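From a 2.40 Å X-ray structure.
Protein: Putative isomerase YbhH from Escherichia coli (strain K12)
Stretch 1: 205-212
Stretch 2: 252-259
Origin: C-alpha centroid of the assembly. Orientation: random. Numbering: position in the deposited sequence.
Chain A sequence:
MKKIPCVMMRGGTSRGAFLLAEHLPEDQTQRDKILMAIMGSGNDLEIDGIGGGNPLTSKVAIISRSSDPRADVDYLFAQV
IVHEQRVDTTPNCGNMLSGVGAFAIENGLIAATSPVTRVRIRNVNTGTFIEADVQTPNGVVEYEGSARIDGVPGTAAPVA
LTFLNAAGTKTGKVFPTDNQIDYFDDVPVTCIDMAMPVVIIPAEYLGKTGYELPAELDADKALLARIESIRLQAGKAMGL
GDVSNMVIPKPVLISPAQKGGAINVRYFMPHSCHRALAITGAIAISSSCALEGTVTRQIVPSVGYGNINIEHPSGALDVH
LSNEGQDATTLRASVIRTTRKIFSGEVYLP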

ATOM      1  N   TYR A 205     -36.323  15.526  -5.023  1.00 45.31           N
ATOM      2  CA  TYR A 205     -36.250  16.903  -4.549  1.00 47.40           C
ATOM      3  C   TYR A 205     -36.006  17.900  -5.672  1.00 46.34           C
ATOM      4  O   TYR A 205     -36.180  19.103  -5.458  1.00 45.53           O
ATOM      5  CB  TYR A 205     -35.168  17.036  -3.480  1.00 51.93           C
ATOM      6  CG  TYR A 205     -35.689  16.804  -2.079  1.00 52.71           C
ATOM      7  CD1 TYR A 205     -35.635  15.545  -1.492  1.00 47.92           C
ATOM      8  CD2 TYR A 205     -36.248  17.845  -1.349  1.00 54.52           C
ATOM      9  CE1 TYR A 205     -36.115  15.333  -0.211  1.00 51.60           C
ATOM     10  CE2 TYR A 205     -36.732  17.646  -0.071  1.00 55.01           C
ATOM     11  CZ  TYR A 205     -36.664  16.389   0.494  1.00 58.70           C
ATOM     12  OH  TYR A 205     -37.146  16.196   1.769  1.00 64.43           O
ATOM     13  N   LEU A 206     -35.620  17.435  -6.860  1.00 54.79           N
ATOM     14  CA  LEU A 206     -35.502  18.291  -8.032  1.00 52.93           C
ATOM     15  C   LEU A 206     -36.642  18.067  -9.019  1.00 50.15           C
ATOM     16  O   LEU A 206     -36.523  18.434 -10.191  1.00 55.69           O
ATOM     17  CB  LEU A 206     -34.153  18.073  -8.717  1.00 53.72           C
ATOM     18  CG  LEU A 206     -32.912  18.377  -7.874  1.00 56.12           C
ATOM     19  CD1 LEU A 206     -31.661  18.314  -8.734  1.00 62.30           C
ATOM     20  CD2 LEU A 206     -33.028  19.734  -7.187  1.00 49.60           C
ATOM     21  N   GLY A 207     -37.742  17.466  -8.567  1.00 51.75           N
ATOM     22  CA  GLY A 207     -38.887  17.256  -9.430  1.00 40.10           C
ATOM     23  C   GLY A 207     -38.725  16.151 -10.446  1.00 48.68           C
ATOM     24  O   GLY A 207     -39.428  16.147 -11.460  1.00 44.01           O
ATOM     25  N   LYS A 208     -37.819  15.207 -10.203  1.00 46.92           N
ATOM     26  CA  LYS A 208     -37.556  14.111 -11.121  1.00 40.90           C
ATOM     27  C   LYS A 208     -37.785  12.781 -10.421  1.00 40.46           C
ATOM     28  O   LYS A 208     -37.578  12.653  -9.210  1.00 35.36           O
ATOM     29  CB  LYS A 208     -36.121  14.176 -11.663  1.00 38.16           C
ATOM     30  CG  LYS A 208     -35.883  15.330 -12.619  1.00 49.59           C
ATOM     31  CD  LYS A 208     -36.796  15.211 -13.827  1.00 47.88           C
ATOM     32  CE  LYS A 208     -36.640  16.391 -14.753  1.00 51.74           C
ATOM     33  NZ  LYS A 208     -37.477  16.257 -15.978  1.00 54.77           N
ATOM     34  N   THR A 209     -38.229  11.787 -11.194  1.00 40.27           N
ATOM     35  CA  THR A 209     -38.347  10.440 -10.646  1.00 42.25           C
ATOM     36  C   THR A 209     -36.979   9.812 -10.431  1.00 43.19           C
ATOM     37  O   THR A 209     -36.793   9.033  -9.488  1.00 43.61           O
ATOM     38  CB  THR A 209     -39.175   9.553 -11.575  1.00 38.49           C
ATOM     39  OG1 THR A 209     -38.412   9.262 -12.753  1.00 35.75           O
ATOM     40  CG2 THR A 209     -40.466  10.252 -11.974  1.00 36.18           C
ATOM     41  N   GLY A 210     -36.014  10.146 -11.284  1.00 36.39           N
ATOM     42  CA  GLY A 210     -34.714   9.515 -11.277  1.00 30.85           C
ATOM     43  C   GLY A 210     -34.575   8.369 -12.253  1.00 35.05           C
ATOM     44  O   GLY A 210     -33.473   7.828 -12.398  1.00 29.71           O
ATOM     45  N   TYR A 211     -35.655   7.987 -12.931  1.00 35.92           N
ATOM     46  CA  TYR A 211     -35.627   6.884 -13.879  1.00 34.50           C
ATOM     47  C   TYR A 211     -35.662   7.364 -15.322  1.00 38.38           C
ATOM     48  O   TYR A 211     -35.755   6.542 -16.240  1.00 39.27           O
ATOM     49  CB  TYR A 211     -36.786   5.926 -13.598  1.00 27.58           C
ATOM     50  CG  TYR A 211     -36.866   5.520 -12.144  1.00 29.38           C
ATOM     51  CD1 TYR A 211     -35.969   4.602 -11.609  1.00 25.67           C
ATOM     52  CD2 TYR A 211     -37.831   6.062 -11.302  1.00 32.36           C
ATOM     53  CE1 TYR A 211     -36.032   4.233 -10.279  1.00 29.19           C
ATOM     54  CE2 TYR A 211     -37.903   5.697  -9.968  1.00 25.80           C
ATOM     55  CZ  TYR A 211     -37.001   4.785  -9.463  1.00 30.44           C
ATOM     56  OH  TYR A 211     -37.061   4.417  -8.141  1.00 29.42           O
ATOM     57  N   GLU A 212     -35.580   8.676 -15.541  1.00 35.77           N
ATOM     58  CA  GLU A 212     -35.605   9.220 -16.890  1.00 39.82           C
ATOM     59  C   GLU A 212     -34.342   8.832 -17.655  1.00 45.58           C
ATOM     60  O   GLU A 212     -33.288   8.560 -17.071  1.00 40.80           O
ATOM     61  CB  GLU A 212     -35.743  10.746 -16.853  1.00 41.86           C
ATOM     62  CG  GLU A 212     -37.024  11.262 -16.193  1.00 37.70           C
ATOM     63  CD  GLU A 212     -36.886  11.453 -14.690  1.00 45.43           C
ATOM     64  OE1 GLU A 212     -35.902  10.953 -14.102  1.00 41.06           O
ATOM     65  OE2 GLU A 212     -37.766  12.110 -14.094  1.00 44.58           O
TER
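Stretch 2, residues 252-259: VLISPAQK

Stretch 2 arrives in a strand that began earlier in the chain, extended at Val252, Leu253, Ile254 and Ser255, and later becomes loop, running along an irregular stretch 1 in the same general order, Leu253 near Leu206 and Pro256 near Tyr211. Val252 stays out of reach. Leu253 points toward stretch 1 and makes the apolar contact, its CD2 lying 3.9 Å from CD1 of Leu206; both leucines adopt the m,t rotamer. Strand alternation then turns Ile254 away and brings Ser255 back, so Leu253 and Ser255 share the contact side.

Ser255 meets three residues of stretch 1. Ser255 CB lies 3.3 Å from Thr209 O. Ser255 takes the p rotamer, and its OG, hydrogen-bonded elsewhere in the structure, sits 3.9 Å from CA of Gly210. The close approach, 5.6 Å between the CA atoms of Gly210 and Ser255, goes with glycine: an ideal CB on Gly210 would fall 2.6 Å from OG of Ser255, a clash, and the backbone angles of Gly210 call for glycine as well. Ser255 OG lies over one face of the Tyr211 ring, 3.5 Å from CE1 of Tyr211.

At Pro256 comes the one hydrogen bond across the stretches: OH of Tyr211 donates, at a very short 2.5 Å, to O of Pro256, near the ring plane. Ala257 points away. Gln258, modelled only to CB, points toward stretch 1, its CB 4.3 Å from CE1 of Tyr211, and Lys259 makes no contact.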

ATOM      1  N   VAL A 252     -24.765  13.375  -8.432  1.00 38.67           N
ATOM      2  CA  VAL A 252     -25.438  12.095  -8.634  1.00 40.24           C
ATOM      3  C   VAL A 252     -26.873  12.220  -8.148  1.00 39.51           C
ATOM      4  O   VAL A 252     -27.109  12.469  -6.960  1.00 43.26           O
ATOM      5  CB  VAL A 252     -24.735  10.943  -7.898  1.00 42.02           C
ATOM      6  CG1 VAL A 252     -25.505   9.656  -8.123  1.00 33.28           C
ATOM      7  CG2 VAL A 252     -23.290  10.809  -8.362  1.00 42.50           C
ATOM      8  N   LEU A 253     -27.827  12.040  -9.058  1.00 39.69           N
ATOM      9  CA  LEU A 253     -29.227  11.935  -8.675  1.00 40.11           C
ATOM     10  C   LEU A 253     -29.530  10.500  -8.260  1.00 37.40           C
ATOM     11  O   LEU A 253     -29.204   9.557  -8.987  1.00 33.92           O
ATOM     12  CB  LEU A 253     -30.134  12.358  -9.829  1.00 38.63           C
ATOM     13  CG  LEU A 253     -29.991  13.797 -10.328  1.00 44.25           C
ATOM     14  CD1 LEU A 253     -31.063  14.100 -11.361  1.00 43.51           C
ATOM     15  CD2 LEU A 253     -30.075  14.771  -9.164  1.00 52.44           C
ATOM     16  N   ILE A 254     -30.140  10.330  -7.089  1.00 32.01           N
ATOM     17  CA  ILE A 254     -30.430   8.999  -6.574  1.00 30.22           C
ATOM     18  C   ILE A 254     -31.931   8.832  -6.380  1.00 32.91           C
ATOM     19  O   ILE A 254     -32.672   9.793  -6.153  1.00 30.41           O
ATOM     20  CB  ILE A 254     -29.680   8.697  -5.258  1.00 29.94           C
ATOM     21  CG1 ILE A 254     -30.163   9.609  -4.129  1.00 30.76           C
ATOM     22  CG2 ILE A 254     -28.177   8.827  -5.460  1.00 33.92           C
ATOM     23  CD1 ILE A 254     -29.780   9.114  -2.750  1.00 30.26           C
ATOM     24  N   SER A 255     -32.367   7.582  -6.482  1.00 28.03           N
ATOM     25  CA  SER A 255     -33.750   7.181  -6.281  1.00 27.22           C
ATOM     26  C   SER A 255     -33.752   5.696  -5.952  1.00 29.52           C
ATOM     27  O   SER A 255     -32.753   5.009  -6.197  1.00 25.31           O
ATOM     28  CB  SER A 255     -34.604   7.471  -7.530  1.00 30.76           C
ATOM     29  OG  SER A 255     -34.177   6.702  -8.640  1.00 39.10           O
ATOM     30  N   PRO A 256     -34.839   5.173  -5.382  1.00 29.80           N
ATOM     31  CA  PRO A 256     -34.867   3.745  -5.048  1.00 26.59           C
ATOM     32  C   PRO A 256     -34.674   2.875  -6.281  1.00 29.28           C
ATOM     33  O   PRO A 256     -34.995   3.268  -7.406  1.00 23.51           O
ATOM     34  CB  PRO A 256     -36.259   3.546  -4.438  1.00 23.73           C
ATOM     35  CG  PRO A 256     -36.650   4.896  -3.944  1.00 24.24           C
ATOM     36  CD  PRO A 256     -36.056   5.867  -4.919  1.00 31.05           C
ATOM     37  N   ALA A 257     -34.129   1.683  -6.055  1.00 27.34           N
ATOM     38  CA  ALA A 257     -33.940   0.723  -7.133  1.00 33.15           C
ATOM     39  C   ALA A 257     -35.283   0.240  -7.668  1.00 31.24           C
ATOM     40  O   ALA A 257     -36.294   0.229  -6.962  1.00 31.46           O
ATOM     41  CB  ALA A 257     -33.118  -0.469  -6.647  1.00 21.09           C
ATOM     42  N   GLN A 258     -35.283  -0.170  -8.937  1.00 27.13           N
ATOM     43  CA  GLN A 258     -36.482  -0.686  -9.581  1.00 27.53           C
ATOM     44  C   GLN A 258     -36.423  -2.174  -9.889  1.00 36.92           C
ATOM     45  O   GLN A 258     -37.474  -2.811  -9.977  1.00 32.66           O
ATOM     46  CB  GLN A 258     -36.754   0.077 -10.885  1.00 22.12           C
ATOM     47  N   LYS A 259     -35.227  -2.744 -10.047  1.00 30.41           N
ATOM     48  CA  LYS A 259     -35.070  -4.132 -10.468  1.00 27.67           C
ATOM     49  C   LYS A 259     -34.417  -4.993  -9.389  1.00 29.68           C
ATOM     50  O   LYS A 259     -33.713  -5.955  -9.698  1.00 41.72           O
ATOM     51  CB  LYS A 259     -34.268  -4.210 -11.767  1.00 20.46           C
TER